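Local coordinates for protein denovo NTF2 (Synthetic construct, PDB 6W40) that is a de novo designed protein of the NTF2-like fold, probably built to present a shaped pocket, with no known natural function, at residues 29-32 with 33-37; 60-64 with 65-69. All coordinates share one frame; numbering follows the deposited sequence.

Contact 1 (29-32 with 33-37); sequences EMAD and PDVKF
Asp32 grips the turn that follows it with two acceptors, one on its side chain and one on its backbone. Its carboxylate oxygen OD1 takes the N-H of Asp34 at 2.6 Å through the anti lone pair. That bond is nearly straight, 162° at the hydrogen, and it closes an Asx turn. The backbone acceptor is Asp32 O, which receives Val35 N at 3.0 Å. Here the bond is bent, and the donor sits above the carbonyl plane. It closes a type I beta turn from Asp32 to Val35, superposed on the Asx turn. Pro33 takes the second position and has no N-H to offer. With CG anti to the backbone N (chi1 -177°), the Asp32 carboxylate folds over the start of the turn and reaches Asp34 N. A water gives a hydrogen to Asp34 OD2 at 2.5 Å and a weak one to Asp32 OD1. It thus bridges two carboxylates of like charge, whose OD1 (Asp32) and OD2 (Asp34) stand 4.3 Å apart. One apolar pair completes the contact. Val35 CG1 packs on Ala31 CB at 4.1 Å. The same methyl lies 3.3 Å from Asp32 O, beside the turn carbonyl. The chain makes a corner here between strand 31-32 and strand 35-41. On one flank Asp32 bonds through its backbone to Ile112, and its side chain touches Lys111 and Lys113 of strand 111-119. Lys113 NZ also bonds Asp34 O. Helix 51-65 covers another part, with Arg51 against Ala31 and Pro33, and Val54 against Val35.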
# COMPACT_ATOMS: atom_id res chain seq x y z
N GLU A 29 -7.59 14.90 -2.40
CA GLU A 29 -8.85 14.29 -2.79
C GLU A 29 -9.32 13.23 -1.80
O GLU A 29 -10.50 12.86 -1.83
CB GLU A 29 -8.74 13.68 -4.19
CG GLU A 29 -7.88 12.43 -4.26
CD GLU A 29 -7.59 12.00 -5.69
OE1 GLU A 29 -7.64 12.86 -6.59
OE2 GLU A 29 -7.31 10.80 -5.90
N MET A 30 -8.44 12.74 -0.94
CA MET A 30 -8.80 11.72 0.04
C MET A 30 -8.87 12.27 1.46
O MET A 30 -9.24 11.52 2.38
CB MET A 30 -7.80 10.56 -0.00
CG MET A 30 -7.69 9.89 -1.36
SD MET A 30 -6.28 8.76 -1.39
CE MET A 30 -4.99 9.86 -0.81
N ALA A 31 -8.54 13.54 1.67
CA ALA A 31 -8.55 14.13 3.00
C ALA A 31 -9.94 14.61 3.37
O ALA A 31 -10.61 15.26 2.56
CB ALA A 31 -7.54 15.28 3.08
N ASP A 32 -10.37 14.29 4.58
CA ASP A 32 -11.61 14.85 5.12
C ASP A 32 -11.48 16.37 5.19
O ASP A 32 -10.40 16.90 5.45
CB ASP A 32 -11.89 14.26 6.50
CG ASP A 32 -13.20 14.75 7.10
OD1 ASP A 32 -13.29 15.93 7.49
OD2 ASP A 32 -14.16 13.95 7.18
N PRO A 33 -12.57 17.10 4.94
CA PRO A 33 -12.52 18.57 5.07
C PRO A 33 -12.01 19.04 6.42
O PRO A 33 -11.40 20.11 6.51
CB PRO A 33 -13.98 18.98 4.84
CG PRO A 33 -14.54 17.90 3.97
CD PRO A 33 -13.86 16.63 4.40
N ASP A 34 -12.24 18.26 7.48
CA ASP A 34 -11.77 18.58 8.82
C ASP A 34 -10.65 17.64 9.26
O ASP A 34 -10.59 17.21 10.41
CB ASP A 34 -12.93 18.52 9.82
CG ASP A 34 -14.05 19.48 9.47
OD1 ASP A 34 -13.75 20.63 9.09
OD2 ASP A 34 -15.23 19.09 9.59
N VAL A 35 -9.75 17.32 8.33
CA VAL A 35 -8.64 16.42 8.64
C VAL A 35 -7.71 17.09 9.64
O VAL A 35 -7.45 18.30 9.58
CB VAL A 35 -7.90 16.02 7.36
CG1 VAL A 35 -7.38 17.25 6.63
CG2 VAL A 35 -6.77 15.05 7.66
N LYS A 36 -7.22 16.30 10.60
CA LYS A 36 -6.24 16.77 11.57
C LYS A 36 -4.85 16.24 11.21
O LYS A 36 -4.71 15.14 10.66
CB LYS A 36 -6.60 16.33 12.99
CG LYS A 36 -7.71 17.13 13.62
CD LYS A 36 -7.88 16.78 15.09
CE LYS A 36 -8.82 17.74 15.78
NZ LYS A 36 -8.34 19.14 15.66
N PHE A 37 -3.83 17.03 11.54
CA PHE A 37 -2.45 16.70 11.21
C PHE A 37 -1.56 17.17 12.35
O PHE A 37 -1.57 18.36 12.69
CB PHE A 37 -2.03 17.37 9.90
CG PHE A 37 -0.69 16.93 9.39
CD1 PHE A 37 -0.21 15.65 9.65
CD2 PHE A 37 0.10 17.80 8.66
CE1 PHE A 37 1.02 15.25 9.18
CE2 PHE A 37 1.34 17.40 8.18
CZ PHE A 37 1.80 16.13 8.44
O HOH W 1 -16.28 17.28 8.28

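Contact 2 (60-64 with 65-69)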
# COMPACT_ATOMS: atom_id res chain seq x y z
N ARG A 60 5.04 20.99 2.73
CA ARG A 60 6.31 21.54 3.21
C ARG A 60 7.14 20.47 3.90
O ARG A 60 8.37 20.43 3.75
CB ARG A 60 6.06 22.71 4.16
CG ARG A 60 7.33 23.20 4.83
CD ARG A 60 7.05 24.08 6.03
NE ARG A 60 8.20 24.12 6.93
CZ ARG A 60 9.26 24.91 6.76
NH1 ARG A 60 9.31 25.74 5.72
NH2 ARG A 60 10.26 24.88 7.63
N LEU A 61 6.50 19.59 4.67
CA LEU A 61 7.21 18.50 5.33
C LEU A 61 7.90 17.60 4.32
O LEU A 61 9.07 17.23 4.49
CB LEU A 61 6.24 17.70 6.20
CG LEU A 61 6.78 16.41 6.83
CD1 LEU A 61 7.73 16.72 7.97
CD2 LEU A 61 5.64 15.54 7.30
N LEU A 62 7.19 17.24 3.25
CA LEU A 62 7.77 16.39 2.22
C LEU A 62 8.85 17.12 1.42
O LEU A 62 9.80 16.49 0.94
CB LEU A 62 6.68 15.88 1.28
CG LEU A 62 5.51 15.13 1.94
CD1 LEU A 62 4.47 14.75 0.90
CD2 LEU A 62 6.01 13.91 2.69
N GLU A 63 8.73 18.44 1.28
CA GLU A 63 9.75 19.21 0.56
C GLU A 63 11.06 19.25 1.33
O GLU A 63 12.13 19.26 0.71
CB GLU A 63 9.25 20.63 0.29
CG GLU A 63 8.30 20.76 -0.89
CD GLU A 63 8.04 22.21 -1.26
OE1 GLU A 63 8.47 23.11 -0.50
OE2 GLU A 63 7.41 22.46 -2.31
N HIS A 64 11.00 19.28 2.66
CA HIS A 64 12.22 19.38 3.45
C HIS A 64 13.04 18.10 3.40
O HIS A 64 14.27 18.14 3.50
CB HIS A 64 11.89 19.74 4.90
CG HIS A 64 13.09 20.08 5.72
ND1 HIS A 64 13.80 19.14 6.45
CD2 HIS A 64 13.71 21.27 5.95
CE1 HIS A 64 14.80 19.73 7.08
NE2 HIS A 64 14.77 21.02 6.79
N TRP A 65 12.38 16.95 3.24
CA TRP A 65 13.07 15.67 3.12
C TRP A 65 13.12 15.16 1.68
O TRP A 65 13.72 14.11 1.44
CB TRP A 65 12.41 14.63 4.02
CG TRP A 65 12.86 14.68 5.45
CD1 TRP A 65 13.84 13.92 6.03
CD2 TRP A 65 12.35 15.53 6.49
NE1 TRP A 65 13.97 14.24 7.35
CE2 TRP A 65 13.08 15.23 7.66
CE3 TRP A 65 11.37 16.51 6.54
CZ2 TRP A 65 12.84 15.88 8.87
CZ3 TRP A 65 11.13 17.16 7.74
CH2 TRP A 65 11.86 16.84 8.89
N ARG A 66 12.51 15.87 0.74
CA ARG A 66 12.45 15.46 -0.67
C ARG A 66 11.87 14.05 -0.79
O ARG A 66 12.43 13.17 -1.45
CB ARG A 66 13.83 15.54 -1.32
CG ARG A 66 14.54 16.87 -1.11
CD ARG A 66 15.79 16.97 -1.98
NE ARG A 66 16.57 18.17 -1.69
CZ ARG A 66 17.60 18.59 -2.41
NH1 ARG A 66 17.98 17.91 -3.48
NH2 ARG A 66 18.25 19.69 -2.06
N VAL A 67 10.72 13.85 -0.14
CA VAL A 67 10.15 12.52 -0.03
C VAL A 67 9.53 12.10 -1.35
O VAL A 67 8.74 12.84 -1.95
CB VAL A 67 9.11 12.48 1.10
CG1 VAL A 67 8.42 11.12 1.14
CG2 VAL A 67 9.76 12.79 2.43
N ARG A 68 9.89 10.91 -1.82
CA ARG A 68 9.22 10.26 -2.94
C ARG A 68 8.21 9.23 -2.47
O ARG A 68 7.06 9.23 -2.94
CB ARG A 68 10.25 9.61 -3.87
CG ARG A 68 11.08 10.59 -4.67
CD ARG A 68 12.05 9.86 -5.59
NE ARG A 68 12.74 10.78 -6.49
CZ ARG A 68 13.66 10.41 -7.37
NH1 ARG A 68 14.00 9.13 -7.47
NH2 ARG A 68 14.25 11.31 -8.14
N ASN A 69 8.60 8.35 -1.56
CA ASN A 69 7.69 7.38 -0.96
C ASN A 69 8.23 7.02 0.42
O ASN A 69 9.11 7.71 0.96
CB ASN A 69 7.53 6.16 -1.87
CG ASN A 69 6.27 5.36 -1.57
OD1 ASN A 69 5.35 5.87 -0.94
ND2 ASN A 69 6.24 4.12 -2.03
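Leu62 O accepts the N-H of Val67 at 3.0 Å, across the end of the helix. The N-H points close to the oxygen (163°), and the donor is tilted only a little from the carbonyl plane. Inside it, one residue in from each end, Arg66 N makes a weak bond to Glu63 O at 3.4 Å. Arg66 has a positive phi, which turns the chain out of the helix. Leu62 CD2 then meets Val67 CB at 3.8 Å, an apolar pair alongside the outer bond. Trp65 packs back on the last turn of the helix. Its CE3 comes to 3.2 Å from Leu61 O, which lies at the ring edge in the indole plane. Next to it, Leu61 CD1 presses on Trp65 CZ3 at 3.4 Å, a tight fit. His64 approaches over one indole face. Its CG lies trans to the backbone N (chi1 -171°), which swings the ring back beside Trp65, and ND1 comes over CE3 and CZ3. This is an edge-to-face pair with His64 and Trp65 six-ring centroids 4.7 Å apart and planes at 61°. The indole NE1 is satisfied by Glu99 OE1, and Trp88 also meets the ring. A leucine in place of Trp65 would probably leave Glu99 without its indole donor and the His64 edge without an aromatic face to rest on. The paired bonds, the positive phi at Arg66 and the Leu62-Val67 contact together make a Schellman motif. It ends helix 51-65 and passes the chain into strand 67-72, whose Arg68 and Asn69 form a classic beta bulge opposite Glu89.

Overall arrangement
From the N terminus, the chain runs through helix 2-18 and helix 27-30 into contact 1, where it turns the corner into strand 35-41. It then passes through strand 44-49 and helix 51-65 to contact 2, where that helix gives way to strand 67-72. Both are local: contact 1 closes a beta turn, contact 2 the end of a helix. They follow in series and neither encloses nor crosses the other. Their centres are about 19 Å apart, yet they touch: Phe37 CZ packs on Leu61 CD2 at 4.1 Å. Helix 51-65 lies against strand 35-41, with Val54 and Leu61 both on Phe37, and both contacts reach the same curved mixed beta-sheet.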